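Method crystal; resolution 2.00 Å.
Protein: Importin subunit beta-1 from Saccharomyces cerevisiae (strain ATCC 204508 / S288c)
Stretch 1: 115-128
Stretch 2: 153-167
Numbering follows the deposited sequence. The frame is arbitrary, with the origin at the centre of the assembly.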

# COMPACT_ATOMS: atom_id res chain seq x y z
N ALA A 115 17.83 0.29 -26.71
CA ALA A 115 17.08 0.40 -27.95
C ALA A 115 15.67 -0.17 -27.79
O ALA A 115 14.71 0.39 -28.32
N ALA A 116 15.54 -1.27 -27.05
CA ALA A 116 14.23 -1.86 -26.82
C ALA A 116 13.32 -0.91 -26.06
O ALA A 116 12.13 -0.79 -26.36
N GLN A 117 13.87 -0.22 -25.05
CA GLN A 117 13.06 0.75 -24.31
C GLN A 117 12.65 1.93 -25.20
O GLN A 117 11.51 2.42 -25.11
N LEU A 118 13.55 2.39 -26.08
CA LEU A 118 13.22 3.49 -26.98
C LEU A 118 12.15 3.08 -27.98
O LEU A 118 11.17 3.81 -28.21
N ILE A 119 12.33 1.91 -28.61
CA ILE A 119 11.32 1.37 -29.51
C ILE A 119 9.98 1.28 -28.79
O ILE A 119 8.94 1.66 -29.34
N ALA A 120 9.98 0.79 -27.55
CA ALA A 120 8.74 0.68 -26.79
C ALA A 120 8.06 2.04 -26.64
O ALA A 120 6.84 2.14 -26.78
N ALA A 121 8.83 3.09 -26.33
CA ALA A 121 8.24 4.41 -26.14
C ALA A 121 7.60 4.93 -27.43
O ALA A 121 6.46 5.43 -27.44
N ILE A 122 8.33 4.82 -28.54
CA ILE A 122 7.80 5.29 -29.81
C ILE A 122 6.55 4.49 -30.17
O ILE A 122 5.53 5.06 -30.57
N ALA A 123 6.61 3.16 -30.04
CA ALA A 123 5.46 2.32 -30.33
C ALA A 123 4.27 2.70 -29.48
O ALA A 123 3.14 2.74 -29.97
N ASP A 124 4.50 2.97 -28.20
CA ASP A 124 3.40 3.37 -27.33
C ASP A 124 2.75 4.65 -27.82
O ASP A 124 1.56 4.86 -27.59
N ILE A 125 3.50 5.51 -28.51
CA ILE A 125 2.86 6.67 -29.12
C ILE A 125 2.15 6.31 -30.41
O ILE A 125 1.00 6.70 -30.63
N GLU A 126 2.81 5.57 -31.30
CA GLU A 126 2.33 5.46 -32.68
C GLU A 126 1.30 4.35 -32.90
O GLU A 126 0.34 4.55 -33.65
N LEU A 127 1.47 3.18 -32.29
CA LEU A 127 0.55 2.08 -32.55
C LEU A 127 -0.89 2.45 -32.25
O LEU A 127 -1.77 2.12 -33.07
N PRO A 128 -1.22 3.12 -31.15
CA PRO A 128 -2.61 3.55 -30.94
C PRO A 128 -3.12 4.49 -32.02
O PRO A 128 -4.34 4.63 -32.16
N ARG A 153 15.60 -12.34 -28.25
CA ARG A 153 15.54 -11.86 -26.88
C ARG A 153 15.32 -10.35 -26.84
O ARG A 153 14.49 -9.85 -26.07
N ALA A 154 16.07 -9.60 -27.66
CA ALA A 154 15.92 -8.15 -27.67
C ALA A 154 14.52 -7.75 -28.11
O ALA A 154 13.91 -6.82 -27.55
N SER A 155 13.96 -8.46 -29.10
CA SER A 155 12.62 -8.12 -29.55
C SER A 155 11.59 -8.43 -28.48
O SER A 155 10.64 -7.66 -28.28
N LEU A 156 11.76 -9.55 -27.76
CA LEU A 156 10.85 -9.88 -26.66
C LEU A 156 10.94 -8.84 -25.55
O LEU A 156 9.92 -8.46 -24.96
N LEU A 157 12.15 -8.37 -25.23
CA LEU A 157 12.29 -7.26 -24.29
C LEU A 157 11.49 -6.05 -24.76
O LEU A 157 10.75 -5.44 -23.98
N ALA A 158 11.64 -5.69 -26.04
CA ALA A 158 10.92 -4.53 -26.56
C ALA A 158 9.41 -4.71 -26.40
O ALA A 158 8.71 -3.77 -26.02
N LEU A 159 8.89 -5.91 -26.69
CA LEU A 159 7.46 -6.13 -26.53
C LEU A 159 7.04 -6.01 -25.07
O LEU A 159 6.00 -5.39 -24.75
N GLY A 160 7.84 -6.55 -24.16
CA GLY A 160 7.57 -6.36 -22.74
C GLY A 160 7.50 -4.90 -22.36
O GLY A 160 6.54 -4.45 -21.74
N TYR A 161 8.52 -4.12 -22.74
CA TYR A 161 8.56 -2.70 -22.41
C TYR A 161 7.38 -1.97 -23.01
O TYR A 161 6.81 -1.06 -22.39
N MET A 162 7.01 -2.33 -24.23
CA MET A 162 5.82 -1.78 -24.87
C MET A 162 4.60 -1.92 -23.98
O MET A 162 3.84 -0.97 -23.76
N CYS A 163 4.36 -3.14 -23.48
CA CYS A 163 3.16 -3.37 -22.69
C CYS A 163 3.27 -2.72 -21.31
O CYS A 163 2.31 -2.10 -20.83
N GLU A 164 4.43 -2.82 -20.68
CA GLU A 164 4.62 -2.23 -19.36
C GLU A 164 4.52 -0.70 -19.40
O GLU A 164 3.97 -0.09 -18.48
N SER A 165 5.03 -0.07 -20.46
CA SER A 165 5.08 1.39 -20.54
C SER A 165 3.71 2.00 -20.83
O SER A 165 3.46 3.14 -20.44
N ALA A 166 2.85 1.28 -21.54
CA ALA A 166 1.48 1.74 -21.73
C ALA A 166 0.74 1.77 -20.40
O ALA A 166 1.02 0.98 -19.49
N ASP A 167 -0.23 2.68 -20.30
CA ASP A 167 -0.99 2.81 -19.06
C ASP A 167 -1.76 1.51 -18.79
O ASP A 167 -2.37 0.95 -19.70

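The two helices, 115-126 and 153-165, run in broadly the same direction, inclined at 44°, and their axes approach to 7.9 Å. So close a packing depends on small side chains, and stretch 1 supplies them as a series of alanines. Ala-115 points sideways and takes no part. Ala-116 points toward the partner helix, where its methyl group enters a hole formed by Ala-154, Leu-157, Ala-158 and Tyr-161. Its CB lies 3.7 Å from Ala-158 N and 3.8 Å from Ala-158 CB, so the methyl rests against backbone as much as against side chain, and the two CA atoms come within 4.3 Å of each other.

Gln-117, one residue on, leaves its CA sideways with chi1 m and chi2 t. This places its CG over one face of the Tyr-161 ring, 3.5 Å from the ring centroid and 13° off the normal, a CH-pi contact. The same ring, with chi1 m, meets Ala-116 CB at its edge, 4.0 Å from Tyr-161 CD2. Glutamine suits this partly exposed place because its methylene groups can cover an aromatic face while the amide extends beyond. Its backbone also serves: a water donates to Gln-117 O at 2.6 Å and lies 3.3 Å from Ser-165 OG, linking the helices.

Leu-118 is out of reach, and Ile-119, chi1 m and chi2 t, points sideways. One turn after Ala-116, Ala-120 repeats the close approach: its CB is 3.3 Å from Met-162 N and 3.4 Å from Tyr-161 CB, a fit with little space to spare. Ala-121 points away, and Ile-122 is out of reach. Ala-123 then offers a methyl to the flexible thioether chain of Met-162, with Ala-123 CB 3.9 Å from Met-162 CG. The methionine leaves its CA sideways with chi1 at -144°, between wells, followed by chi2 t and chi3 m.

Asp-124, chi1 m, brings a carboxylate to the C-terminal end of the second helix, but no hydrogen bond crosses here. Asp-124 OD1 is 2.9 Å from Met-162 O, a pairing of two acceptors, and Asp-124 OD2 is 3.3 Å from Ala-166 N at a poor angle. The contact is therefore one of proximity, beside a poorly ordered Ala-166 that has already left helical geometry.

Ile-125 and Glu-126 are out of reach of stretch 2. Leu-127, chi1 m and chi2 t, points toward it and closes the apolar contact, its CD1 4.0 Å from Met-162 SD.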

# COMPACT_ATOMS: atom_id res chain seq x y z
CB ALA A 115 17.82 -0.33 -29.07
CB ALA A 116 14.37 -3.18 -26.07
CB GLN A 117 13.84 1.25 -23.10
CG GLN A 117 14.17 0.17 -22.09
CD GLN A 117 14.73 0.73 -20.80
OE1 GLN A 117 14.09 1.54 -20.13
NE2 GLN A 117 15.93 0.30 -20.44
CB LEU A 118 14.49 3.95 -27.72
CG LEU A 118 14.32 5.05 -28.77
CD1 LEU A 118 13.79 6.30 -28.12
CD2 LEU A 118 15.63 5.34 -29.46
CB ILE A 119 11.76 -0.00 -30.05
CG1 ILE A 119 12.92 0.17 -31.03
CG2 ILE A 119 10.59 -0.73 -30.72
CD1 ILE A 119 13.65 -1.11 -31.34
CB ALA A 120 9.01 0.07 -25.42
CB ALA A 121 9.31 5.39 -25.65
CB ILE A 122 8.87 5.20 -30.92
CG1 ILE A 122 10.02 6.16 -30.61
CG2 ILE A 122 8.26 5.53 -32.29
CD1 ILE A 122 11.28 5.86 -31.40
CB ALA A 123 5.81 0.84 -30.11
CB ASP A 124 3.90 3.55 -25.90
CG ASP A 124 4.04 2.23 -25.16
OD1 ASP A 124 3.53 1.21 -25.66
OD2 ASP A 124 4.66 2.21 -24.08
CB ILE A 125 3.89 7.79 -29.35
CG1 ILE A 125 4.37 8.34 -28.01
CG2 ILE A 125 3.27 8.91 -30.20
CD1 ILE A 125 5.70 9.06 -28.10
CB GLU A 126 3.52 5.24 -33.61
CG GLU A 126 4.49 6.45 -33.65
CD GLU A 126 5.28 6.53 -34.94
OE1 GLU A 126 5.27 5.54 -35.71
OE2 GLU A 126 5.90 7.58 -35.19
CB LEU A 127 0.97 0.83 -31.77
CG LEU A 127 2.30 0.17 -32.16
CD1 LEU A 127 2.57 -1.03 -31.27
CD2 LEU A 127 2.31 -0.25 -33.61
CB PRO A 128 -2.55 4.26 -29.57
CG PRO A 128 -1.34 3.70 -28.91
CD PRO A 128 -0.36 3.44 -29.99
CB ARG A 153 16.81 -12.24 -26.13
CG ARG A 153 16.61 -12.55 -24.65
CD ARG A 153 16.38 -11.29 -23.83
NE ARG A 153 17.59 -10.49 -23.70
CZ ARG A 153 18.54 -10.68 -22.78
NH1 ARG A 153 18.42 -11.67 -21.89
NH2 ARG A 153 19.60 -9.89 -22.75
CB ALA A 154 16.97 -7.52 -28.58
CB SER A 155 12.32 -8.86 -30.86
OG SER A 155 13.28 -8.51 -31.84
CB LEU A 156 11.15 -11.28 -26.13
CG LEU A 156 10.82 -12.41 -27.12
CD1 LEU A 156 11.43 -13.73 -26.70
CD2 LEU A 156 9.32 -12.56 -27.27
CB LEU A 157 13.76 -6.87 -24.13
CG LEU A 157 14.69 -7.86 -23.44
CD1 LEU A 157 16.05 -7.23 -23.28
CD2 LEU A 157 14.13 -8.30 -22.09
CB ALA A 158 11.29 -4.29 -28.02
CB LEU A 159 7.10 -7.51 -27.10
CG LEU A 159 7.26 -7.59 -28.62
CD1 LEU A 159 7.41 -9.02 -29.07
CD2 LEU A 159 6.07 -6.94 -29.32
CB TYR A 161 9.86 -2.08 -22.91
CG TYR A 161 11.09 -2.41 -22.09
CD1 TYR A 161 11.13 -2.15 -20.73
CD2 TYR A 161 12.22 -2.94 -22.69
CE1 TYR A 161 12.26 -2.44 -19.98
CE2 TYR A 161 13.35 -3.23 -21.95
CZ TYR A 161 13.36 -2.98 -20.60
OH TYR A 161 14.49 -3.27 -19.87
CB MET A 162 5.60 -2.52 -26.18
CG MET A 162 5.09 -1.74 -27.32
SD MET A 162 5.09 -2.86 -28.73
CE MET A 162 6.83 -3.06 -29.05
CB CYS A 163 2.92 -4.87 -22.58
SG CYS A 163 2.58 -5.58 -24.20
CB GLU A 164 5.98 -2.67 -18.81
CG GLU A 164 6.34 -2.09 -17.46
CD GLU A 164 7.72 -2.52 -17.00
OE1 GLU A 164 8.59 -2.73 -17.87
OE2 GLU A 164 7.92 -2.67 -15.78
CB SER A 165 6.07 1.83 -21.61
OG SER A 165 7.41 1.80 -21.14
CB ALA A 166 0.75 0.83 -22.72
CB ASP A 167 -1.96 3.99 -19.16
CG ASP A 167 -2.87 4.09 -17.95
OD1 ASP A 167 -2.47 4.70 -16.94
OD2 ASP A 167 -4.01 3.57 -18.01
O HOH W 1 10.18 2.22 -22.86